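Local coordinates for putative curved DNA-binding protein (Chaetomium thermophilum var. thermophilum DSM 1495, PDB 4IPA) that probably acts in ribosome biogenesis as a thermophilic Arx1, with a fold related to that of methionine aminopeptidases, and may also bind DNA, at residues Lys28-Ala33 / Gln123-Thr129; Phe154-Tyr159 / Ala364-Ser368; Val169-Leu173 / Ala185-Pro190; Ile291-Val295 / Gly326-Gln330. All coordinates share one frame; numbering follows the deposited sequence.

Contact 1 (Lys28-Ala33 / Gln123-Thr129); sequences KYKTAA and QIDGYGT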
loop_
_atom_site.group_PDB
_atom_site.type_symbol
_atom_site.label_atom_id
_atom_site.label_comp_id
_atom_site.label_asym_id
_atom_site.label_seq_id
_atom_site.Cartn_x
_atom_site.Cartn_y
_atom_site.Cartn_z
ATOM N N LYS A 28 -19.520 -0.963 0.731
ATOM C CA LYS A 28 -18.873 -0.186 -0.321
ATOM C C LYS A 28 -17.363 -0.409 -0.318
ATOM O O LYS A 28 -16.761 -0.582 -1.372
ATOM C CB LYS A 28 -19.228 1.303 -0.189
ATOM C CG LYS A 28 -20.662 1.620 -0.629
ATOM C CD LYS A 28 -21.132 3.003 -0.188
ATOM C CE LYS A 28 -22.534 3.287 -0.744
ATOM N NZ LYS A 28 -23.158 4.500 -0.140
ATOM N N TYR A 29 -16.757 -0.403 0.870
ATOM C CA TYR A 29 -15.371 -0.828 1.011
ATOM C C TYR A 29 -15.207 -2.219 0.428
ATOM O O TYR A 29 -14.283 -2.471 -0.335
ATOM C CB TYR A 29 -14.955 -0.845 2.476
ATOM C CG TYR A 29 -14.471 0.477 3.005
ATOM C CD1 TYR A 29 -13.301 1.048 2.527
ATOM C CD2 TYR A 29 -15.160 1.139 4.004
ATOM C CE1 TYR A 29 -12.852 2.238 3.013
ATOM C CE2 TYR A 29 -14.711 2.343 4.501
ATOM C CZ TYR A 29 -13.559 2.883 3.994
ATOM O OH TYR A 29 -13.102 4.069 4.478
ATOM N N LYS A 30 -16.116 -3.125 0.773
ATOM C CA LYS A 30 -16.007 -4.503 0.292
ATOM C C LYS A 30 -16.141 -4.621 -1.230
ATOM O O LYS A 30 -15.469 -5.440 -1.859
ATOM C CB LYS A 30 -17.024 -5.420 0.980
ATOM C CG LYS A 30 -16.973 -6.862 0.494
ATOM C CD LYS A 30 -15.801 -7.604 1.127
ATOM C CE LYS A 30 -15.609 -8.978 0.513
ATOM N NZ LYS A 30 -14.276 -9.523 0.866
ATOM N N THR A 31 -17.013 -3.816 -1.826
ATOM C CA THR A 31 -17.144 -3.830 -3.275
ATOM C C THR A 31 -15.834 -3.368 -3.902
ATOM O O THR A 31 -15.369 -3.933 -4.888
ATOM C CB THR A 31 -18.253 -2.885 -3.765
ATOM O OG1 THR A 31 -19.466 -3.153 -3.065
ATOM C CG2 THR A 31 -18.476 -3.094 -5.252
ATOM N N ALA A 32 -15.257 -2.317 -3.326
ATOM C CA ALA A 32 -13.961 -1.823 -3.761
ATOM C C ALA A 32 -12.861 -2.882 -3.639
ATOM O O ALA A 32 -12.048 -3.025 -4.535
ATOM C CB ALA A 32 -13.586 -0.571 -2.979
ATOM N N ALA A 33 -12.842 -3.608 -2.526
ATOM C CA ALA A 33 -11.845 -4.639 -2.282
ATOM C C ALA A 33 -11.923 -5.768 -3.303
ATOM O O ALA A 33 -10.910 -6.220 -3.812
ATOM C CB ALA A 33 -12.006 -5.200 -0.880
ATOM N N GLN A 123 -12.399 2.381 -5.555
ATOM C CA GLN A 123 -13.011 3.414 -4.754
ATOM C C GLN A 123 -14.520 3.431 -5.076
ATOM O O GLN A 123 -14.899 3.618 -6.235
ATOM C CB GLN A 123 -12.334 4.712 -5.198
ATOM C CG GLN A 123 -12.714 5.919 -4.523
ATOM C CD GLN A 123 -13.988 6.497 -5.061
ATOM O OE1 GLN A 123 -15.043 6.314 -4.461
ATOM N NE2 GLN A 123 -13.904 7.229 -6.189
ATOM N N ILE A 124 -15.370 3.206 -4.073
ATOM C CA ILE A 124 -16.829 3.369 -4.245
ATOM C C ILE A 124 -17.437 4.368 -3.259
ATOM O O ILE A 124 -17.388 4.158 -2.051
ATOM C CB ILE A 124 -17.632 2.041 -4.129
ATOM C CG1 ILE A 124 -17.407 1.154 -5.348
ATOM C CG2 ILE A 124 -19.137 2.342 -4.049
ATOM C CD1 ILE A 124 -16.348 0.155 -5.144
ATOM N N ASP A 125 -18.033 5.429 -3.796
ATOM C CA ASP A 125 -18.667 6.492 -3.020
ATOM C C ASP A 125 -17.725 7.078 -1.982
ATOM O O ASP A 125 -18.142 7.423 -0.877
ATOM C CB ASP A 125 -19.968 6.019 -2.368
ATOM C CG ASP A 125 -20.780 7.175 -1.763
ATOM O OD1 ASP A 125 -20.774 8.287 -2.333
ATOM O OD2 ASP A 125 -21.436 6.970 -0.719
ATOM N N GLY A 126 -16.450 7.178 -2.349
ATOM C CA GLY A 126 -15.447 7.803 -1.511
ATOM C C GLY A 126 -14.807 6.843 -0.533
ATOM O O GLY A 126 -13.988 7.247 0.281
ATOM N N TYR A 127 -15.178 5.569 -0.609
ATOM C CA TYR A 127 -14.580 4.557 0.259
ATOM C C TYR A 127 -13.630 3.666 -0.544
ATOM O O TYR A 127 -14.056 2.836 -1.360
ATOM C CB TYR A 127 -15.662 3.747 1.000
ATOM C CG TYR A 127 -16.600 4.655 1.790
ATOM C CD1 TYR A 127 -16.154 5.321 2.925
ATOM C CD2 TYR A 127 -17.904 4.885 1.367
ATOM C CE1 TYR A 127 -16.986 6.167 3.641
ATOM C CE2 TYR A 127 -18.755 5.741 2.078
ATOM C CZ TYR A 127 -18.288 6.374 3.210
ATOM O OH TYR A 127 -19.106 7.227 3.920
ATOM N N GLY A 128 -12.336 3.857 -0.310
ATOM C CA GLY A 128 -11.320 3.189 -1.100
ATOM C C GLY A 128 -10.592 2.060 -0.398
ATOM O O GLY A 128 -10.422 2.071 0.831
ATOM N N THR A 129 -10.178 1.072 -1.184
ATOM C CA THR A 129 -9.312 0.015 -0.692
ATOM C C THR A 129 -8.061 0.044 -1.545
ATOM O O THR A 129 -8.150 0.020 -2.766
ATOM C CB THR A 129 -9.955 -1.378 -0.872
ATOM O OG1 THR A 129 -10.246 -1.568 -2.260
ATOM C CG2 THR A 129 -11.256 -1.486 -0.070
#
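The Tyr29 ring takes Tyr127 CB over one face. That carbon lies 3.6 Å from the centroid of the Tyr29 ring and only 6° off its normal, a CH-pi contact. At the edge of the same ring, and in its plane, Gly128 O sits 3.3 Å from Tyr29 CE1. Thr129 CG2 is also near this edge. The Tyr127 ring is met differently. Tyr29 OH comes to its edge, 3.6 Å from Tyr127 CD1, and the two ring planes are inclined at 53°. Lys28 CD approaches the Tyr127 ring from an oblique direction. The rest of the lysine chain is extended, and it runs past Ile124 CG2 to the turn. There Lys28 NZ donates to Asp125 OD2 at 3.1 Å, on the anti side and 34° out of the carboxylate plane. The same amine forms a salt bridge with Asp24, its stronger partner. Asp125 and Gly126 are the middle residues of a type I' turn. It joins strands 115-124 and 127-136 into a tight beta hairpin, and helix 23-46 lies against this hairpin in the pita-bread architecture of the M24 family. Gln123 OE1 braces the turn from within, accepting from Gly126 N at 2.7 Å. On the buried side, Ile124 CD1 presses on the helix backbone, 3.3 Å from Ala32 N, and also touches Ala32 CB. With CG2 anti to its own carbonyl carbon, Thr129 turns this methyl to the helix, 3.2 Å from Tyr29 O. Thr129 OG1 is hydrogen-bonded to Ser36, one turn on from Ala32.

Contact 2 (Phe154-Tyr159 / Ala364-Ser368); sequences FLATYY and AWDLS
A backbone oxygen meets the rim of an indole: Phe154 O lies in the plane of the Trp365 ring, 3.2 Å from Trp365 CZ3. The same oxygen accepts the helical bond from Tyr158 N. The six-membered part of the indole thus reaches right to the helix backbone. Phe154 CD2 lies over one face of the indole and comes 3.5 Å from Trp365 CH2, with the two ring planes inclined at 51°. Further along the indole, Tyr158 CD2 is 3.9 Å from Trp365 CE3. Trp365 NE1 is hydrogen-bonded to Asp133. Tyr158 has its ring swung out beside its carbonyl carbon (chi1 178°), which brings one face under Leu367 and the CD2 side near Trp365. Leu367 CD2 sits over the centre of the Tyr158 ring, 3.8 Å from its centroid, as a CH-pi contact. The same methyl touches Leu155 CD2 at 3.8 Å. The other methyl, Leu367 CD1, lies against the hydroxyl ends, 3.7 Å from Tyr159 OH. An alanine in place of Tyr158 would probably leave Leu367 without its aromatic platform and open a gap beside the Trp365 indole. Asp366 to Ser368 form an Asx turn: Asp366 OD1 accepts from both Ser368 N and Ser368 OG, from the same face of its carboxylate. The segment 364-368 follows strand 355-360 and lies along helix 148-167. Trp365 also touches Cys343 and Leu345 of strand 342-352, on which this helix packs through Thr157, the helix-on-sheet layering of the pita-bread fold.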
loop_
_atom_site.group_PDB
_atom_site.type_symbol
_atom_site.label_atom_id
_atom_site.label_comp_id
_atom_site.label_asym_id
_atom_site.label_seq_id
_atom_site.Cartn_x
_atom_site.Cartn_y
_atom_site.Cartn_z
ATOM N N PHE A 154 11.279 -11.782 1.819
ATOM C CA PHE A 154 9.854 -12.059 1.802
ATOM C C PHE A 154 9.290 -12.428 3.174
ATOM O O PHE A 154 8.238 -11.931 3.565
ATOM C CB PHE A 154 9.535 -13.185 0.806
ATOM C CG PHE A 154 9.382 -12.711 -0.611
ATOM C CD1 PHE A 154 10.496 -12.419 -1.386
ATOM C CD2 PHE A 154 8.124 -12.559 -1.169
ATOM C CE1 PHE A 154 10.356 -11.995 -2.693
ATOM C CE2 PHE A 154 7.976 -12.122 -2.477
ATOM C CZ PHE A 154 9.096 -11.844 -3.238
ATOM N N LEU A 155 9.964 -13.330 3.879
ATOM C CA LEU A 155 9.485 -13.766 5.189
ATOM C C LEU A 155 9.499 -12.638 6.224
ATOM O O LEU A 155 8.603 -12.558 7.065
ATOM C CB LEU A 155 10.291 -14.957 5.697
ATOM C CG LEU A 155 9.950 -16.254 4.974
ATOM C CD1 LEU A 155 10.950 -17.339 5.342
ATOM C CD2 LEU A 155 8.527 -16.679 5.293
ATOM N N ALA A 156 10.515 -11.774 6.165
ATOM C CA ALA A 156 10.566 -10.620 7.052
ATOM C C ALA A 156 9.326 -9.759 6.818
ATOM O O ALA A 156 8.688 -9.287 7.757
ATOM C CB ALA A 156 11.819 -9.807 6.803
ATOM N N THR A 157 8.988 -9.562 5.551
ATOM C CA THR A 157 7.876 -8.691 5.210
ATOM C C THR A 157 6.559 -9.331 5.638
ATOM O O THR A 157 5.695 -8.675 6.204
ATOM C CB THR A 157 7.843 -8.386 3.714
ATOM O OG1 THR A 157 9.138 -7.934 3.289
ATOM C CG2 THR A 157 6.820 -7.299 3.434
ATOM N N TYR A 158 6.425 -10.624 5.365
ATOM C CA TYR A 158 5.258 -11.379 5.775
ATOM C C TYR A 158 5.045 -11.280 7.289
ATOM O O TYR A 158 3.946 -10.949 7.747
ATOM C CB TYR A 158 5.401 -12.851 5.351
ATOM C CG TYR A 158 4.251 -13.744 5.765
ATOM C CD1 TYR A 158 4.249 -14.393 6.998
ATOM C CD2 TYR A 158 3.163 -13.939 4.925
ATOM C CE1 TYR A 158 3.202 -15.217 7.368
ATOM C CE2 TYR A 158 2.103 -14.756 5.296
ATOM C CZ TYR A 158 2.128 -15.390 6.514
ATOM O OH TYR A 158 1.069 -16.203 6.871
ATOM N N TYR A 159 6.080 -11.581 8.068
ATOM C CA TYR A 159 5.914 -11.600 9.520
ATOM C C TYR A 159 5.811 -10.215 10.103
ATOM O O TYR A 159 5.113 -10.012 11.089
ATOM C CB TYR A 159 6.981 -12.449 10.228
ATOM C CG TYR A 159 6.685 -13.916 10.091
ATOM C CD1 TYR A 159 5.560 -14.471 10.691
ATOM C CD2 TYR A 159 7.492 -14.742 9.319
ATOM C CE1 TYR A 159 5.269 -15.824 10.551
ATOM C CE2 TYR A 159 7.209 -16.096 9.172
ATOM C CZ TYR A 159 6.096 -16.630 9.786
ATOM O OH TYR A 159 5.806 -17.977 9.641
ATOM N N ALA A 364 -2.958 -14.615 0.352
ATOM C CA ALA A 364 -2.086 -15.262 1.317
ATOM C C ALA A 364 -0.893 -15.933 0.630
ATOM O O ALA A 364 -1.034 -16.529 -0.429
ATOM C CB ALA A 364 -2.881 -16.285 2.126
ATOM N N TRP A 365 0.286 -15.818 1.227
ATOM C CA TRP A 365 1.461 -16.475 0.685
ATOM C C TRP A 365 1.568 -17.905 1.190
ATOM O O TRP A 365 1.363 -18.178 2.372
ATOM C CB TRP A 365 2.730 -15.719 1.067
ATOM C CG TRP A 365 2.881 -14.412 0.373
ATOM C CD1 TRP A 365 2.104 -13.919 -0.641
ATOM C CD2 TRP A 365 3.872 -13.415 0.644
ATOM N NE1 TRP A 365 2.556 -12.675 -1.012
ATOM C CE2 TRP A 365 3.642 -12.344 -0.240
ATOM C CE3 TRP A 365 4.927 -13.322 1.551
ATOM C CZ2 TRP A 365 4.436 -11.193 -0.246
ATOM C CZ3 TRP A 365 5.710 -12.181 1.546
ATOM C CH2 TRP A 365 5.457 -11.130 0.658
ATOM N N ASP A 366 1.891 -18.812 0.282
ATOM C CA ASP A 366 2.182 -20.183 0.658
ATOM C C ASP A 366 3.585 -20.209 1.260
ATOM O O ASP A 366 4.581 -20.076 0.540
ATOM C CB ASP A 366 2.108 -21.074 -0.578
ATOM C CG ASP A 366 2.484 -22.510 -0.290
ATOM O OD1 ASP A 366 2.545 -22.896 0.900
ATOM O OD2 ASP A 366 2.725 -23.247 -1.265
ATOM N N LEU A 367 3.658 -20.359 2.579
ATOM C CA LEU A 367 4.929 -20.311 3.284
ATOM C C LEU A 367 5.791 -21.517 2.963
ATOM O O LEU A 367 7.002 -21.473 3.152
ATOM C CB LEU A 367 4.716 -20.210 4.793
ATOM C CG LEU A 367 4.026 -18.935 5.266
ATOM C CD1 LEU A 367 3.697 -19.002 6.754
ATOM C CD2 LEU A 367 4.875 -17.702 4.953
ATOM N N SER A 368 5.173 -22.591 2.475
ATOM C CA SER A 368 5.933 -23.796 2.153
ATOM C C SER A 368 6.953 -23.546 1.045
ATOM O O SER A 368 7.912 -24.305 0.912
ATOM C CB SER A 368 5.015 -24.959 1.765
ATOM O OG SER A 368 4.418 -24.753 0.498
#

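Contact 3 (Val169-Leu173 / Ala185-Pro190); sequences VPPGL and AAAVKP
Pro171 and Gly172 form the middle of a type II beta turn from Pro170 to Leu173, and this turn lies so close to the chain at 185-190 that Gly172 CA is 3.8 Å from Ala186 CA. Gly172 has a positive phi of 86°, as the third position of such a turn usually does. A beta carbon on it would clash with Ala186 CA. Ala185 CB approaches the same glycine, 3.9 Å from Gly172 CA. The pyrrolidine of Pro171 carries most of the side-chain contact. Its CB is 3.1 Å from Val188 O and 3.5 Å from Ala185 O, so two carbonyl oxygens lie against one ring carbon. Pro171 CG lies against the next proline, 4.0 Å from Pro190 CD. The contact closes a short surface excursion between helix 148-167 and helix 193-205. The chain leaves the type II turn at its start, and helix 179-186 brings it back, with its last residues against Gly172. The chain that follows, through Val188 to Pro190, runs past the turn. Val188 N reaches back to Ala185 O, which holds this part bent. Pro171 O receives a CA-H...O approach from Ala186 CA at 3.6 Å, nearly straight with 164° at the hydrogen. Leu173 touches Val247, and Pro190 touches Val244.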
loop_
_atom_site.group_PDB
_atom_site.type_symbol
_atom_site.label_atom_id
_atom_site.label_comp_id
_atom_site.label_asym_id
_atom_site.label_seq_id
_atom_site.Cartn_x
_atom_site.Cartn_y
_atom_site.Cartn_z
ATOM N N VAL A 169 -4.879 -4.436 16.976
ATOM C CA VAL A 169 -6.058 -4.806 17.736
ATOM C C VAL A 169 -6.075 -3.983 19.028
ATOM O O VAL A 169 -5.125 -4.031 19.803
ATOM C CB VAL A 169 -6.061 -6.313 18.041
ATOM C CG1 VAL A 169 -7.337 -6.702 18.806
ATOM C CG2 VAL A 169 -5.974 -7.090 16.738
ATOM N N PRO A 170 -7.128 -3.172 19.226
ATOM C CA PRO A 170 -7.293 -2.385 20.456
ATOM C C PRO A 170 -7.197 -3.296 21.675
ATOM O O PRO A 170 -7.743 -4.401 21.656
ATOM C CB PRO A 170 -8.706 -1.826 20.320
ATOM C CG PRO A 170 -8.886 -1.689 18.848
ATOM C CD PRO A 170 -8.179 -2.877 18.241
ATOM N N PRO A 171 -6.486 -2.848 22.717
ATOM C CA PRO A 171 -6.190 -3.694 23.876
ATOM C C PRO A 171 -7.442 -4.344 24.451
ATOM O O PRO A 171 -8.436 -3.667 24.700
ATOM C CB PRO A 171 -5.591 -2.703 24.878
ATOM C CG PRO A 171 -4.959 -1.655 24.008
ATOM C CD PRO A 171 -5.908 -1.497 22.855
ATOM N N GLY A 172 -7.398 -5.657 24.622
ATOM C CA GLY A 172 -8.458 -6.370 25.309
ATOM C C GLY A 172 -9.655 -6.797 24.477
ATOM O O GLY A 172 -10.479 -7.592 24.936
ATOM N N LEU A 173 -9.753 -6.280 23.258
ATOM C CA LEU A 173 -10.888 -6.585 22.390
ATOM C C LEU A 173 -11.104 -8.092 22.222
ATOM O O LEU A 173 -12.234 -8.571 22.169
ATOM C CB LEU A 173 -10.705 -5.917 21.024
ATOM C CG LEU A 173 -11.915 -5.963 20.092
ATOM C CD1 LEU A 173 -13.070 -5.120 20.668
ATOM C CD2 LEU A 173 -11.540 -5.504 18.672
ATOM N N ALA A 185 -6.054 -7.025 30.376
ATOM C CA ALA A 185 -5.809 -6.789 28.956
ATOM C C ALA A 185 -6.388 -5.454 28.428
ATOM O O ALA A 185 -5.692 -4.703 27.745
ATOM C CB ALA A 185 -6.343 -7.966 28.130
ATOM N N ALA A 186 -7.653 -5.171 28.738
ATOM C CA ALA A 186 -8.304 -3.938 28.270
ATOM C C ALA A 186 -7.707 -2.674 28.881
ATOM O O ALA A 186 -7.837 -1.589 28.321
ATOM C CB ALA A 186 -9.833 -3.981 28.517
ATOM N N ALA A 187 -7.053 -2.809 30.025
ATOM C CA ALA A 187 -6.478 -1.652 30.706
ATOM C C ALA A 187 -5.037 -1.438 30.300
ATOM O O ALA A 187 -4.420 -0.450 30.714
ATOM C CB ALA A 187 -6.561 -1.811 32.225
ATOM N N VAL A 188 -4.480 -2.379 29.537
ATOM C CA VAL A 188 -3.141 -2.189 28.994
ATOM C C VAL A 188 -3.238 -1.093 27.937
ATOM O O VAL A 188 -4.119 -1.131 27.069
ATOM C CB VAL A 188 -2.570 -3.475 28.355
ATOM C CG1 VAL A 188 -1.314 -3.158 27.532
ATOM C CG2 VAL A 188 -2.243 -4.506 29.423
ATOM N N LYS A 189 -2.350 -0.111 28.018
ATOM C CA LYS A 189 -2.310 0.957 27.028
ATOM C C LYS A 189 -1.920 0.440 25.636
ATOM O O LYS A 189 -1.130 -0.497 25.505
ATOM C CB LYS A 189 -1.350 2.057 27.486
ATOM C CG LYS A 189 -2.034 3.188 28.263
ATOM C CD LYS A 189 -1.187 3.715 29.420
ATOM C CE LYS A 189 0.281 3.896 29.050
ATOM N NZ LYS A 189 1.189 2.994 29.842
ATOM N N PRO A 190 -2.503 1.040 24.588
ATOM C CA PRO A 190 -2.032 0.778 23.226
ATOM C C PRO A 190 -0.544 1.061 23.159
ATOM O O PRO A 190 -0.088 2.063 23.705
ATOM C CB PRO A 190 -2.797 1.803 22.373
ATOM C CG PRO A 190 -3.327 2.799 23.345
ATOM C CD PRO A 190 -3.558 2.063 24.617
#

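Contact 4 (Ile291-Val295 / Gly326-Gln330); sequences IYSEV and GVFRQ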
loop_
_atom_site.group_PDB
_atom_site.type_symbol
_atom_site.label_atom_id
_atom_site.label_comp_id
_atom_site.label_asym_id
_atom_site.label_seq_id
_atom_site.Cartn_x
_atom_site.Cartn_y
_atom_site.Cartn_z
ATOM N N ILE A 291 -5.916 20.912 -15.921
ATOM C CA ILE A 291 -5.497 19.625 -15.393
ATOM C C ILE A 291 -6.128 19.438 -14.010
ATOM O O ILE A 291 -6.562 18.345 -13.648
ATOM C CB ILE A 291 -3.957 19.593 -15.299
ATOM C CG1 ILE A 291 -3.361 19.350 -16.688
ATOM C CG2 ILE A 291 -3.482 18.565 -14.308
ATOM C CD1 ILE A 291 -4.022 18.234 -17.429
ATOM N N TYR A 292 -6.191 20.527 -13.252
ATOM C CA TYR A 292 -6.775 20.496 -11.927
ATOM C C TYR A 292 -8.234 20.042 -11.971
ATOM O O TYR A 292 -8.657 19.192 -11.183
ATOM C CB TYR A 292 -6.694 21.869 -11.271
ATOM C CG TYR A 292 -7.272 21.846 -9.881
ATOM C CD1 TYR A 292 -8.630 22.038 -9.670
ATOM C CD2 TYR A 292 -6.461 21.592 -8.786
ATOM C CE1 TYR A 292 -9.163 21.999 -8.397
ATOM C CE2 TYR A 292 -6.979 21.555 -7.505
ATOM C CZ TYR A 292 -8.331 21.761 -7.315
ATOM O OH TYR A 292 -8.837 21.709 -6.047
ATOM N N SER A 293 -8.993 20.606 -12.906
ATOM C CA SER A 293 -10.401 20.256 -13.052
ATOM C C SER A 293 -10.579 18.858 -13.594
ATOM O O SER A 293 -11.438 18.126 -13.131
ATOM C CB SER A 293 -11.139 21.264 -13.930
ATOM O OG SER A 293 -11.177 22.506 -13.260
ATOM N N GLU A 294 -9.765 18.489 -14.569
ATOM C CA GLU A 294 -9.787 17.116 -15.069
ATOM C C GLU A 294 -9.616 16.112 -13.917
ATOM O O GLU A 294 -10.279 15.070 -13.880
ATOM C CB GLU A 294 -8.686 16.887 -16.110
ATOM C CG GLU A 294 -8.572 15.438 -16.554
ATOM C CD GLU A 294 -7.380 15.180 -17.461
ATOM O OE1 GLU A 294 -6.544 16.086 -17.626
ATOM O OE2 GLU A 294 -7.273 14.064 -18.013
ATOM N N VAL A 295 -8.731 16.440 -12.978
ATOM C CA VAL A 295 -8.401 15.517 -11.900
ATOM C C VAL A 295 -9.487 15.522 -10.825
ATOM O O VAL A 295 -9.881 14.474 -10.320
ATOM C CB VAL A 295 -7.042 15.849 -11.277
ATOM C CG1 VAL A 295 -6.880 15.116 -9.949
ATOM C CG2 VAL A 295 -5.922 15.504 -12.232
ATOM N N GLY A 326 0.733 23.628 -3.895
ATOM C CA GLY A 326 0.207 22.764 -2.855
ATOM C C GLY A 326 -1.196 22.189 -3.038
ATOM O O GLY A 326 -1.762 21.651 -2.085
ATOM N N VAL A 327 -1.759 22.278 -4.242
ATOM C CA VAL A 327 -3.085 21.708 -4.502
ATOM C C VAL A 327 -2.981 20.271 -4.999
ATOM O O VAL A 327 -3.934 19.514 -4.873
ATOM C CB VAL A 327 -3.931 22.551 -5.505
ATOM C CG1 VAL A 327 -4.094 23.984 -5.014
ATOM C CG2 VAL A 327 -3.282 22.542 -6.883
ATOM N N PHE A 328 -1.845 19.914 -5.598
ATOM C CA PHE A 328 -1.502 18.511 -5.795
ATOM C C PHE A 328 -0.395 18.178 -4.802
ATOM O O PHE A 328 0.509 18.977 -4.589
ATOM C CB PHE A 328 -0.944 18.238 -7.195
ATOM C CG PHE A 328 -1.971 18.237 -8.300
ATOM C CD1 PHE A 328 -3.273 18.652 -8.085
ATOM C CD2 PHE A 328 -1.608 17.809 -9.568
ATOM C CE1 PHE A 328 -4.192 18.641 -9.118
ATOM C CE2 PHE A 328 -2.514 17.802 -10.612
ATOM C CZ PHE A 328 -3.809 18.218 -10.388
ATOM N N ARG A 329 -0.486 17.013 -4.176
ATOM C CA ARG A 329 0.651 16.440 -3.495
ATOM C C ARG A 329 1.426 15.596 -4.513
ATOM O O ARG A 329 0.848 14.849 -5.294
ATOM C CB ARG A 329 0.200 15.566 -2.323
ATOM C CG ARG A 329 1.368 14.921 -1.559
ATOM C CD ARG A 329 0.895 14.076 -0.378
ATOM N NE ARG A 329 0.107 14.869 0.558
ATOM C CZ ARG A 329 0.634 15.641 1.492
ATOM N NH1 ARG A 329 1.953 15.717 1.607
ATOM N NH2 ARG A 329 -0.149 16.336 2.305
ATOM N N GLN A 330 2.737 15.709 -4.507
ATOM C CA GLN A 330 3.546 14.908 -5.407
ATOM C C GLN A 330 4.246 13.858 -4.565
ATOM O O GLN A 330 4.775 14.173 -3.509
ATOM C CB GLN A 330 4.556 15.802 -6.134
ATOM C CG GLN A 330 5.689 15.097 -6.847
ATOM C CD GLN A 330 6.826 16.071 -7.172
ATOM O OE1 GLN A 330 7.029 16.442 -8.316
ATOM N NE2 GLN A 330 7.553 16.495 -6.151
#
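Phe328 is tightly wedged against helix 291-295 at the outer end of its ring, in a buried setting where it meets three helix side chains. Ile291 CG2 comes to the edge of this ring, near its plane, 3.9 Å from Phe328 CE2. Val295 CG2 meets the ring obliquely, 3.9 Å from Phe328 CZ. Tyr292 CD2 also approaches obliquely, 3.7 Å from Phe328 CE1. All of these are apolar carbon contacts, and beyond the helix Phe328 also meets Phe304 edge-to-face. The ring has to reach far, because the axes of helix 291-295 and strand 328-330 stay 12.1 Å apart and are turned 90° to each other. Strand 328-330 is an edge strand of a small antiparallel sheet with strands 273-276 and 304-305. This sheet and helices 286-299 and 312-324 belong to the chain between strands 250-258 and 342-352, a side module on the main fold. The turn into the strand is a Schellman motif at Gly326, which ends helix 312-324. Tyr292 marks the more open side. It is partly exposed, and across the contact it meets only Val327 and Phe328, with Tyr292 CE2 3.8 Å from Val327 CB. Its first torsion, -179°, sets the ring beside the carbonyl carbon, and its hydroxyl is hydrogen-bonded to Arg276. An alanine in place of Tyr292 is likely to uncover Val327 and one side of the Phe328 ring, and to leave Arg276 without that hydroxyl.

Contacts 1 and 4 are buried, contact 2 is partly buried, and contact 3 lies at the surface. Contacts 1 and 4 each set a helix against strand residues, but contact 1 joins aromatic packing to a salt bridge at a hairpin turn, whereas contact 4 is purely apolar between its segments. Contact 2 is aromatic and aliphatic and sets a late loop against a helix. Contact 3 relies on prolines, a glycine and backbone carbonyls. Helix 148-167 of contact 2 is followed by the turn of contact 3. Along the chain, contacts 3 and 4 are nested within the loop closed by contact 2. Contacts 2 and 4 lie on opposite sides of the chain's centre, their own centres 37 Å apart.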